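Local coordinates for protein CmeC (Campylobacter jejuni, PDB 4MT4) that forms a trimeric outer membrane channel of the outer membrane factor family, through which compounds are probably expelled from the cell by efflux, at residues Lys39-Glu44 and Asn158-Tyr163; Lys184-Ile189 and Met409-Tyr414; Phe258-Gly263 and Val440-Ala445; Lys377-Gln382 and Asn429-Ser434. All coordinates share one frame; numbering follows the deposited sequence.

Contact 1: residues Lys39-Glu44 and Asn158-Tyr163; sequences KDFDDE and NTVQTY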
# COMPACT_ATOMS: atom_id res chain seq x y z
N LYS B 39 -23.43 14.82 15.61
CA LYS B 39 -24.36 15.92 15.83
C LYS B 39 -24.27 16.48 17.25
O LYS B 39 -24.87 17.51 17.55
CB LYS B 39 -25.80 15.46 15.55
CG LYS B 39 -26.08 15.17 14.09
CD LYS B 39 -27.57 14.95 13.84
CE LYS B 39 -27.86 14.78 12.36
NZ LYS B 39 -29.31 14.61 12.08
N ASP B 40 -23.51 15.81 18.10
CA ASP B 40 -23.33 16.25 19.48
C ASP B 40 -22.30 17.37 19.58
O ASP B 40 -22.03 17.88 20.67
CB ASP B 40 -22.93 15.08 20.38
CG ASP B 40 -24.08 14.14 20.67
OD1 ASP B 40 -25.23 14.62 20.76
OD2 ASP B 40 -23.85 12.92 20.80
N PHE B 41 -21.73 17.75 18.45
CA PHE B 41 -20.81 18.88 18.39
C PHE B 41 -21.60 20.18 18.24
O PHE B 41 -21.03 21.27 18.32
CB PHE B 41 -19.82 18.73 17.24
CG PHE B 41 -18.74 17.73 17.50
CD1 PHE B 41 -17.71 18.01 18.38
CD2 PHE B 41 -18.74 16.50 16.85
CE1 PHE B 41 -16.71 17.09 18.62
CE2 PHE B 41 -17.75 15.57 17.09
CZ PHE B 41 -16.73 15.87 17.97
N ASP B 42 -22.90 20.05 18.03
CA ASP B 42 -23.81 21.18 17.88
C ASP B 42 -23.36 22.12 16.76
O ASP B 42 -23.43 23.34 16.89
CB ASP B 42 -23.94 21.94 19.20
CG ASP B 42 -24.13 21.01 20.39
OD1 ASP B 42 -24.82 19.98 20.24
OD2 ASP B 42 -23.58 21.31 21.47
N ASP B 43 -22.89 21.52 15.67
CA ASP B 43 -22.40 22.28 14.52
C ASP B 43 -23.20 21.91 13.27
O ASP B 43 -23.06 20.81 12.74
CB ASP B 43 -20.91 22.01 14.31
CG ASP B 43 -20.25 23.00 13.35
OD1 ASP B 43 -20.96 23.59 12.51
OD2 ASP B 43 -19.02 23.17 13.44
N GLU B 44 -24.02 22.84 12.80
CA GLU B 44 -24.86 22.58 11.63
C GLU B 44 -24.02 22.50 10.36
O GLU B 44 -24.38 21.78 9.42
CB GLU B 44 -25.94 23.66 11.49
CG GLU B 44 -27.17 23.19 10.73
CD GLU B 44 -27.86 22.03 11.42
OE1 GLU B 44 -27.86 20.91 10.85
OE2 GLU B 44 -28.40 22.22 12.53
N ASN B 158 -13.01 10.62 9.25
CA ASN B 158 -12.03 11.39 8.49
C ASN B 158 -12.58 12.74 8.06
O ASN B 158 -11.87 13.74 8.06
CB ASN B 158 -11.55 10.61 7.27
CG ASN B 158 -10.62 9.46 7.63
OD1 ASN B 158 -10.05 9.44 8.72
ND2 ASN B 158 -10.47 8.51 6.72
N THR B 159 -13.86 12.76 7.69
CA THR B 159 -14.53 14.00 7.29
C THR B 159 -14.65 14.97 8.47
O THR B 159 -14.40 16.17 8.32
CB THR B 159 -15.94 13.71 6.73
OG1 THR B 159 -15.82 12.92 5.54
CG2 THR B 159 -16.66 15.01 6.40
N VAL B 160 -15.02 14.44 9.63
CA VAL B 160 -15.17 15.26 10.83
C VAL B 160 -13.83 15.84 11.27
O VAL B 160 -13.73 17.03 11.59
CB VAL B 160 -15.78 14.45 12.00
CG1 VAL B 160 -15.74 15.25 13.29
CG2 VAL B 160 -17.20 14.02 11.66
N GLN B 161 -12.80 15.00 11.29
CA GLN B 161 -11.48 15.42 11.73
C GLN B 161 -10.80 16.34 10.73
O GLN B 161 -9.95 17.15 11.09
CB GLN B 161 -10.60 14.19 12.01
CG GLN B 161 -10.99 13.41 13.25
CD GLN B 161 -10.02 12.29 13.58
OE1 GLN B 161 -9.31 11.80 12.70
NE2 GLN B 161 -9.98 11.89 14.85
N THR B 162 -11.17 16.22 9.45
CA THR B 162 -10.67 17.12 8.42
C THR B 162 -11.33 18.48 8.56
O THR B 162 -10.69 19.52 8.38
CB THR B 162 -10.91 16.56 7.00
OG1 THR B 162 -10.19 15.33 6.84
CG2 THR B 162 -10.46 17.55 5.94
N TYR B 163 -12.62 18.46 8.89
CA TYR B 163 -13.37 19.69 9.14
C TYR B 163 -12.75 20.49 10.28
O TYR B 163 -12.53 21.70 10.15
CB TYR B 163 -14.83 19.37 9.46
CG TYR B 163 -15.63 20.55 9.99
CD1 TYR B 163 -16.18 21.48 9.13
CD2 TYR B 163 -15.83 20.72 11.36
CE1 TYR B 163 -16.92 22.56 9.61
CE2 TYR B 163 -16.55 21.79 11.85
CZ TYR B 163 -17.10 22.70 10.97
OH TYR B 163 -17.82 23.77 11.44
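The phenol oxygen of Tyr163 takes part in two hydrogen bonds: OH donates to Asp43 OD2 and accepts from the backbone N of Gln251. The modelled OH to OD2 separation is 2.4 Å, very short, and at this resolution its exact length is doubtful, though the pairing is clear. OD2 meets the tyrosine at the ring edge, close to the ring plane, while the carboxylate plane is turned 72° against it. The two side chains reach for each other from opposite directions; on the helix, Tyr163 has CG anti to its N (chi1 169°), which extends the phenol to the loop. OD1 of Asp43 serves another purpose. It binds Asn45 ND2 and makes a weak bond to Leu46 N, so a single carboxylate ties down the tyrosine with one oxygen and caps helix 44-56 with the other.

Beside this polar join is a thin apolar one, where Phe41 CE2 approaches Val160 CG1 at 4.3 Å, obliquely to the ring. Phe41 is further fixed by Phe164, edge-to-face, and by Phe258, so its ring belongs to a larger aromatic cluster. All four touching residues are buried. An N-capping aspartate thus pins the loop before helix 44-56 to the long helix 129-195, an arrangement consistent with the equatorial region of TolC-like channels, where shorter elements pack around the long helices of the barrel.

Contact 2: residues Lys184-Ile189 and Met409-Tyr414; sequences KEIYRI and MSLQDY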
# COMPACT_ATOMS: atom_id res chain seq x y z
N LYS B 184 2.29 45.66 10.63
CA LYS B 184 2.45 46.63 9.55
C LYS B 184 2.29 48.04 10.10
O LYS B 184 2.97 48.97 9.65
CB LYS B 184 1.43 46.38 8.44
CG LYS B 184 1.68 47.18 7.18
CD LYS B 184 0.38 47.71 6.60
CE LYS B 184 -0.59 46.59 6.28
NZ LYS B 184 -1.88 47.12 5.74
N GLU B 185 1.39 48.19 11.06
CA GLU B 185 1.18 49.47 11.72
C GLU B 185 2.39 49.85 12.56
O GLU B 185 2.77 51.02 12.62
CB GLU B 185 -0.07 49.42 12.60
CG GLU B 185 -0.35 50.70 13.37
CD GLU B 185 -0.67 51.88 12.46
OE1 GLU B 185 -1.12 51.64 11.32
OE2 GLU B 185 -0.47 53.03 12.89
N ILE B 186 3.00 48.86 13.20
CA ILE B 186 4.21 49.09 13.99
C ILE B 186 5.34 49.62 13.11
O ILE B 186 6.02 50.58 13.47
CB ILE B 186 4.67 47.79 14.69
CG1 ILE B 186 3.71 47.44 15.83
CG2 ILE B 186 6.08 47.94 15.23
CD1 ILE B 186 4.00 46.10 16.48
N TYR B 187 5.51 49.01 11.94
CA TYR B 187 6.56 49.43 11.02
C TYR B 187 6.28 50.82 10.45
O TYR B 187 7.19 51.62 10.27
CB TYR B 187 6.71 48.43 9.88
CG TYR B 187 7.71 48.87 8.83
CD1 TYR B 187 9.07 48.83 9.08
CD2 TYR B 187 7.28 49.34 7.60
CE1 TYR B 187 9.98 49.25 8.13
CE2 TYR B 187 8.18 49.76 6.64
CZ TYR B 187 9.54 49.71 6.91
OH TYR B 187 10.44 50.13 5.97
N ARG B 188 5.01 51.10 10.16
CA ARG B 188 4.61 52.39 9.61
C ARG B 188 4.95 53.52 10.58
O ARG B 188 5.40 54.59 10.18
CB ARG B 188 3.11 52.41 9.29
CG ARG B 188 2.67 53.62 8.49
CD ARG B 188 1.15 53.75 8.48
NE ARG B 188 0.63 54.08 9.80
CZ ARG B 188 0.44 55.32 10.24
NH1 ARG B 188 0.72 56.35 9.46
NH2 ARG B 188 -0.04 55.53 11.46
N ILE B 189 4.73 53.27 11.87
CA ILE B 189 5.06 54.23 12.91
C ILE B 189 6.57 54.45 12.99
O ILE B 189 7.04 55.59 13.03
CB ILE B 189 4.53 53.79 14.29
CG1 ILE B 189 3.00 53.73 14.28
CG2 ILE B 189 5.01 54.73 15.38
CD1 ILE B 189 2.34 55.04 13.93
N MET B 409 9.99 50.52 27.61
CA MET B 409 10.37 49.20 27.14
C MET B 409 10.91 49.26 25.72
O MET B 409 10.35 49.95 24.87
CB MET B 409 9.18 48.23 27.22
CG MET B 409 9.51 46.83 26.70
SD MET B 409 8.16 45.65 26.89
CE MET B 409 8.05 45.53 28.67
N SER B 410 12.00 48.55 25.47
CA SER B 410 12.61 48.50 24.15
C SER B 410 11.66 47.85 23.15
O SER B 410 10.80 47.05 23.52
CB SER B 410 13.93 47.73 24.19
OG SER B 410 13.71 46.37 24.51
N LEU B 411 11.81 48.22 21.88
CA LEU B 411 10.99 47.66 20.81
C LEU B 411 11.17 46.15 20.72
O LEU B 411 10.21 45.41 20.51
CB LEU B 411 11.35 48.30 19.47
CG LEU B 411 10.66 47.74 18.22
CD1 LEU B 411 9.16 47.97 18.27
CD2 LEU B 411 11.26 48.34 16.96
N GLN B 412 12.41 45.70 20.90
CA GLN B 412 12.75 44.28 20.85
C GLN B 412 11.99 43.47 21.89
O GLN B 412 11.43 42.42 21.58
CB GLN B 412 14.26 44.10 21.05
CG GLN B 412 14.71 42.66 21.14
CD GLN B 412 16.20 42.53 21.37
OE1 GLN B 412 16.94 43.51 21.23
NE2 GLN B 412 16.65 41.33 21.72
N ASP B 413 11.97 43.96 23.13
CA ASP B 413 11.23 43.30 24.20
C ASP B 413 9.73 43.33 23.94
O ASP B 413 9.01 42.40 24.30
CB ASP B 413 11.54 43.96 25.55
CG ASP B 413 12.85 43.49 26.15
OD1 ASP B 413 13.67 42.91 25.41
OD2 ASP B 413 13.06 43.71 27.36
N TYR B 414 9.26 44.39 23.29
CA TYR B 414 7.84 44.53 22.98
C TYR B 414 7.41 43.56 21.88
O TYR B 414 6.36 42.92 21.99
CB TYR B 414 7.53 45.97 22.58
CG TYR B 414 6.14 46.15 22.01
CD1 TYR B 414 5.01 45.91 22.78
CD2 TYR B 414 5.95 46.57 20.70
CE1 TYR B 414 3.74 46.07 22.26
CE2 TYR B 414 4.69 46.74 20.17
CZ TYR B 414 3.59 46.48 20.95
OH TYR B 414 2.32 46.65 20.44
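Ile186 works with both of its branches, one on Tyr414 and the other on Leu411. Its CG1 stands anti to the carbonyl carbon (chi1 -72°) and the chain runs on extended, carrying CD1 to Tyr414 CE2 at 3.8 Å. The methyl comes to the ring obliquely. CG2, anti to the backbone N, is the shorter arm and faces Leu411 CD1 at a looser 4.3 Å. Tyr414 answers from the opposite direction: CG lies anti to its own N (chi1 169°), which swings the ring off helix 411-445 toward helix 129-195. The ring is also stacked on Tyr404 of helix 339-405, which helps to fix its orientation, and Leu411 leans on that same tyrosine.

Ser410 and the Glu185-Arg188 pair bond locally. Ser410 sits at the N-cap of helix 411-445, its OG accepting from Asp413 N over 3.3 Å. On helix 129-195, Arg188 NH2 lies 2.9 Å from Glu185 OE2, which is met on its syn side, and the oxygen falls in the guanidinium plane. Glu192 binds Arg188 NH1 as well.

The contact lies beside the 405-411 turn, where helix 411-445 begins, probably near one end of the helical barrel that outer membrane factors share. Met409 packs on Tyr202 of the second subunit and Gln412 on Glu416 of the third. Across the contact itself the chemistry is purely van der Waals and the buried surface a modest 98 Å², which implies a light join, with charge pairing and capping stabilising each helix separately.

Contact 3: residues Phe258-Gly263 and Val440-Ala445; sequences FDIPTG and VDVIKA
With chi1 at 61°, Ile260 holds CG1 between its backbone N and carbonyl carbon while CG2 lies anti to the carbonyl carbon, and this splits the side chain over two neighbouring residues of the helix. CG2 touches Ile443 CG1 at 3.9 Å. The extended arm ends at CD1, 4.1 Å from CG1 of Val442. Each of these meetings is crosswise, the isoleucine lying nearly at a right angle to both helix side chains. Val442 has its CG1 anti to N (chi1 174°), and that methyl is shared: besides Ile260 it lies 3.9 Å from Pro261 O, a van der Waals approach to a carbonyl.

The backbones are close as well, with Ile260 CA and Ile443 CA 6.9 Å apart. An inverse gamma turn centred on Asp259, closed by a weak bond from Ile260 N to Phe258 O, precedes the isoleucine. Farther on, Thr262, whose CB points away from the helix, makes backbone bonds to Gly21 and Thr29. Arg376 of helix 339-405 packs on both Ile260 and Val442, while Trp37 lies on Ile443.

The loop between helices 240-245 and 273-293 thus touches the end of helix 411-445 through Ile260 and Pro261. Everything that meets is buried and branched aliphatic apart from the proline carbonyl, which implies that the two segments are held to each other by shape and desolvation, direction-giving polar bonds being made to other partners.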
# COMPACT_ATOMS: atom_id res chain seq x y z
N PHE B 258 -18.89 15.43 26.47
CA PHE B 258 -19.46 14.45 25.55
C PHE B 258 -19.71 13.11 26.25
O PHE B 258 -18.90 12.65 27.05
CB PHE B 258 -18.54 14.25 24.35
CG PHE B 258 -18.32 15.50 23.54
CD1 PHE B 258 -17.31 16.38 23.88
CD2 PHE B 258 -19.11 15.78 22.44
CE1 PHE B 258 -17.10 17.53 23.14
CE2 PHE B 258 -18.91 16.92 21.70
CZ PHE B 258 -17.90 17.80 22.05
N ASP B 259 -20.84 12.48 25.93
CA ASP B 259 -21.16 11.17 26.47
C ASP B 259 -20.42 10.06 25.73
O ASP B 259 -20.99 9.37 24.88
CB ASP B 259 -22.67 10.92 26.41
CG ASP B 259 -23.29 11.38 25.10
OD1 ASP B 259 -22.54 11.72 24.17
OD2 ASP B 259 -24.54 11.38 25.00
N ILE B 260 -19.14 9.90 26.05
CA ILE B 260 -18.31 8.88 25.43
C ILE B 260 -17.70 7.96 26.49
O ILE B 260 -17.52 8.38 27.63
CB ILE B 260 -17.19 9.50 24.57
CG1 ILE B 260 -16.27 10.36 25.44
CG2 ILE B 260 -17.78 10.32 23.43
CD1 ILE B 260 -15.11 10.96 24.68
N PRO B 261 -17.40 6.71 26.12
CA PRO B 261 -16.79 5.76 27.06
C PRO B 261 -15.47 6.25 27.65
O PRO B 261 -14.73 6.98 26.99
CB PRO B 261 -16.56 4.52 26.19
CG PRO B 261 -17.59 4.61 25.13
CD PRO B 261 -17.73 6.07 24.83
N THR B 262 -15.20 5.86 28.89
CA THR B 262 -13.95 6.20 29.55
C THR B 262 -13.18 4.93 29.87
O THR B 262 -12.05 4.98 30.37
CB THR B 262 -14.19 6.99 30.85
OG1 THR B 262 -14.90 6.18 31.79
CG2 THR B 262 -14.99 8.26 30.57
N GLY B 263 -13.80 3.79 29.57
CA GLY B 263 -13.18 2.49 29.76
C GLY B 263 -13.60 1.56 28.64
O GLY B 263 -14.56 1.85 27.92
N VAL B 440 -13.38 12.13 18.59
CA VAL B 440 -13.68 11.28 17.45
C VAL B 440 -12.90 9.97 17.50
O VAL B 440 -13.45 8.90 17.21
CB VAL B 440 -13.36 12.01 16.12
CG1 VAL B 440 -13.69 11.12 14.93
CG2 VAL B 440 -14.14 13.31 16.04
N ASP B 441 -11.63 10.05 17.87
CA ASP B 441 -10.77 8.87 17.96
C ASP B 441 -11.33 7.85 18.95
O ASP B 441 -11.28 6.65 18.69
CB ASP B 441 -9.35 9.27 18.37
CG ASP B 441 -8.58 9.91 17.23
OD1 ASP B 441 -8.86 9.58 16.06
OD2 ASP B 441 -7.69 10.75 17.51
N VAL B 442 -11.86 8.33 20.07
CA VAL B 442 -12.49 7.47 21.05
C VAL B 442 -13.75 6.83 20.47
O VAL B 442 -13.94 5.62 20.57
CB VAL B 442 -12.87 8.24 22.34
CG1 VAL B 442 -13.66 7.35 23.28
CG2 VAL B 442 -11.62 8.77 23.02
N ILE B 443 -14.59 7.66 19.87
CA ILE B 443 -15.81 7.18 19.22
C ILE B 443 -15.48 6.17 18.12
O ILE B 443 -16.14 5.13 18.01
CB ILE B 443 -16.62 8.35 18.61
CG1 ILE B 443 -17.06 9.32 19.71
CG2 ILE B 443 -17.82 7.83 17.84
CD1 ILE B 443 -17.78 10.55 19.19
N LYS B 444 -14.45 6.47 17.33
CA LYS B 444 -14.02 5.58 16.26
C LYS B 444 -13.51 4.25 16.79
O LYS B 444 -13.80 3.19 16.23
CB LYS B 444 -12.93 6.25 15.42
CG LYS B 444 -12.46 5.43 14.23
CD LYS B 444 -11.07 5.83 13.77
CE LYS B 444 -10.98 7.32 13.47
NZ LYS B 444 -9.62 7.72 13.03
N ALA B 445 -12.75 4.30 17.88
CA ALA B 445 -12.14 3.11 18.46
C ALA B 445 -13.17 2.17 19.07
O ALA B 445 -12.93 0.97 19.21
CB ALA B 445 -11.11 3.51 19.51

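Contact 4: residues Lys377-Gln382 and Asn429-Ser434; sequences KTIRLQ and NNIKYS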
# COMPACT_ATOMS: atom_id res chain seq x y z
N LYS B 377 -8.19 12.22 27.73
CA LYS B 377 -8.15 12.85 29.05
C LYS B 377 -6.89 13.69 29.24
O LYS B 377 -6.89 14.64 30.02
CB LYS B 377 -8.25 11.78 30.15
CG LYS B 377 -7.04 10.87 30.26
CD LYS B 377 -7.18 9.93 31.45
CE LYS B 377 -5.92 9.09 31.65
NZ LYS B 377 -6.06 8.16 32.81
N THR B 378 -5.82 13.34 28.53
CA THR B 378 -4.58 14.10 28.63
C THR B 378 -4.70 15.43 27.90
O THR B 378 -4.26 16.47 28.40
CB THR B 378 -3.38 13.31 28.07
OG1 THR B 378 -3.24 12.08 28.78
CG2 THR B 378 -2.10 14.12 28.21
N ILE B 379 -5.30 15.40 26.72
CA ILE B 379 -5.52 16.61 25.93
C ILE B 379 -6.55 17.50 26.63
O ILE B 379 -6.54 18.72 26.48
CB ILE B 379 -5.97 16.27 24.49
CG1 ILE B 379 -4.89 15.46 23.77
CG2 ILE B 379 -6.25 17.53 23.70
CD1 ILE B 379 -5.32 14.94 22.42
N ARG B 380 -7.43 16.88 27.41
CA ARG B 380 -8.40 17.62 28.21
C ARG B 380 -7.67 18.52 29.22
O ARG B 380 -8.08 19.65 29.46
CB ARG B 380 -9.35 16.67 28.94
CG ARG B 380 -10.37 17.37 29.82
CD ARG B 380 -11.21 18.36 29.02
NE ARG B 380 -12.18 19.05 29.86
CZ ARG B 380 -11.92 20.16 30.54
NH1 ARG B 380 -10.72 20.71 30.49
NH2 ARG B 380 -12.87 20.72 31.29
N LEU B 381 -6.59 18.00 29.79
CA LEU B 381 -5.75 18.77 30.69
C LEU B 381 -5.04 19.88 29.93
O LEU B 381 -4.93 21.01 30.40
CB LEU B 381 -4.74 17.88 31.40
CG LEU B 381 -5.29 16.79 32.32
CD1 LEU B 381 -4.16 15.96 32.90
CD2 LEU B 381 -6.13 17.41 33.42
N GLN B 382 -4.56 19.54 28.73
CA GLN B 382 -3.86 20.48 27.87
C GLN B 382 -4.75 21.66 27.49
O GLN B 382 -4.25 22.77 27.26
CB GLN B 382 -3.35 19.79 26.61
CG GLN B 382 -2.22 18.80 26.84
CD GLN B 382 -1.68 18.23 25.54
OE1 GLN B 382 -0.47 18.24 25.31
NE2 GLN B 382 -2.57 17.73 24.70
N ASN B 429 -5.29 27.13 19.91
CA ASN B 429 -6.14 26.72 18.80
C ASN B 429 -5.87 25.27 18.41
O ASN B 429 -6.80 24.50 18.18
CB ASN B 429 -5.92 27.63 17.59
CG ASN B 429 -6.50 29.02 17.79
OD1 ASN B 429 -7.46 29.20 18.54
ND2 ASN B 429 -5.93 30.00 17.10
N ASN B 430 -4.59 24.91 18.34
CA ASN B 430 -4.19 23.57 17.96
C ASN B 430 -4.63 22.51 18.97
O ASN B 430 -5.03 21.42 18.60
CB ASN B 430 -2.67 23.51 17.77
CG ASN B 430 -2.20 24.37 16.61
OD1 ASN B 430 -3.00 25.06 15.97
ND2 ASN B 430 -0.90 24.35 16.35
N ILE B 431 -4.54 22.86 20.25
CA ILE B 431 -4.99 21.97 21.32
C ILE B 431 -6.51 21.82 21.29
O ILE B 431 -7.04 20.73 21.49
CB ILE B 431 -4.56 22.49 22.71
CG1 ILE B 431 -3.04 22.47 22.84
CG2 ILE B 431 -5.19 21.66 23.82
CD1 ILE B 431 -2.43 21.08 22.74
N LYS B 432 -7.19 22.93 21.02
CA LYS B 432 -8.65 22.98 21.02
C LYS B 432 -9.27 21.96 20.06
O LYS B 432 -10.23 21.27 20.41
CB LYS B 432 -9.12 24.38 20.66
CG LYS B 432 -10.60 24.63 20.87
CD LYS B 432 -10.95 26.08 20.59
CE LYS B 432 -10.05 27.02 21.39
NZ LYS B 432 -10.27 28.45 21.05
N TYR B 433 -8.71 21.87 18.86
CA TYR B 433 -9.26 21.00 17.83
C TYR B 433 -8.56 19.64 17.81
O TYR B 433 -9.03 18.70 17.19
CB TYR B 433 -9.17 21.67 16.46
CG TYR B 433 -10.01 22.92 16.39
CD1 TYR B 433 -11.34 22.86 15.99
CD2 TYR B 433 -9.49 24.16 16.74
CE1 TYR B 433 -12.12 24.00 15.94
CE2 TYR B 433 -10.25 25.30 16.69
CZ TYR B 433 -11.57 25.22 16.29
OH TYR B 433 -12.33 26.37 16.24
N SER B 434 -7.43 19.55 18.51
CA SER B 434 -6.82 18.26 18.77
C SER B 434 -7.67 17.52 19.79
O SER B 434 -7.71 16.29 19.81
CB SER B 434 -5.38 18.40 19.27
OG SER B 434 -4.55 18.95 18.27
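Two long antiparallel helices, 339-405 and 411-445, pack side by side here, and Ile431 of the second is the knuckle between them. Its CG2 lies anti to its backbone N and presses on Gln382 where side chain and main chain join, 3.8 Å from CB and 3.7 Å from the carbonyl carbon C. Its CD1 lies against the amide end of Gln382, 4.1 Å from CD, and the two side chains cross at about a right angle. One turn away, Ile379 fills the next position: CG2 meets CG2 of Ile431 at 4.3 Å, and the extended arm, with chi2 at 173°, puts CD1 3.8 Å from Ser434 O.

The local axes approach to 9.3 Å at 148° between their directions, so the pair is antiparallel but clearly splayed. Such hairpins of long helices build the periplasmic barrel in the outer membrane factor family, and the short link between residues 405 and 411 makes these two helices sequence neighbours.

Ser434 keeps its hydroxyl on its own helix. OG donates to Asn430 O, modelled at 2.5 Å, a length that is doubtful at this resolution, while Ser434 N reaches the same oxygen from the opposite face of the carbonyl plane; two bonds therefore satisfy that acceptor. The side chain of Asn430 turns instead to helix 129-195, where OD1 takes bonds from Asn168 and Asn172. Across the subunit boundary, Leu223 of the second subunit packs on Ile379, and Glu220 of that same neighbouring chain packs on Gln382.

In the fold
Contacts 1, 3 and 4 lie near one another, their centres 14 to 16 Å apart, whereas contact 2 stands well off, its centre 32 Å or more from each of theirs. Helix 411-445 is common to contacts 2, 3 and 4, and helix 129-195 to contacts 1 and 2. Contacts 1 and 3 touch directly: Gln161 NE2 probably binds Asp441 OD1 at 2.8 Å. Both are fully buried and each seats a loop on a long helix, yet only contact 1 does so with a polar bond. Contacts 2 and 4 instead join helix to helix through isoleucines, set against Leu411 and the ring of Tyr414 in contact 2 and against Gln382 and backbone carbonyls in the partly buried contact 4; both have neighbouring subunits close by.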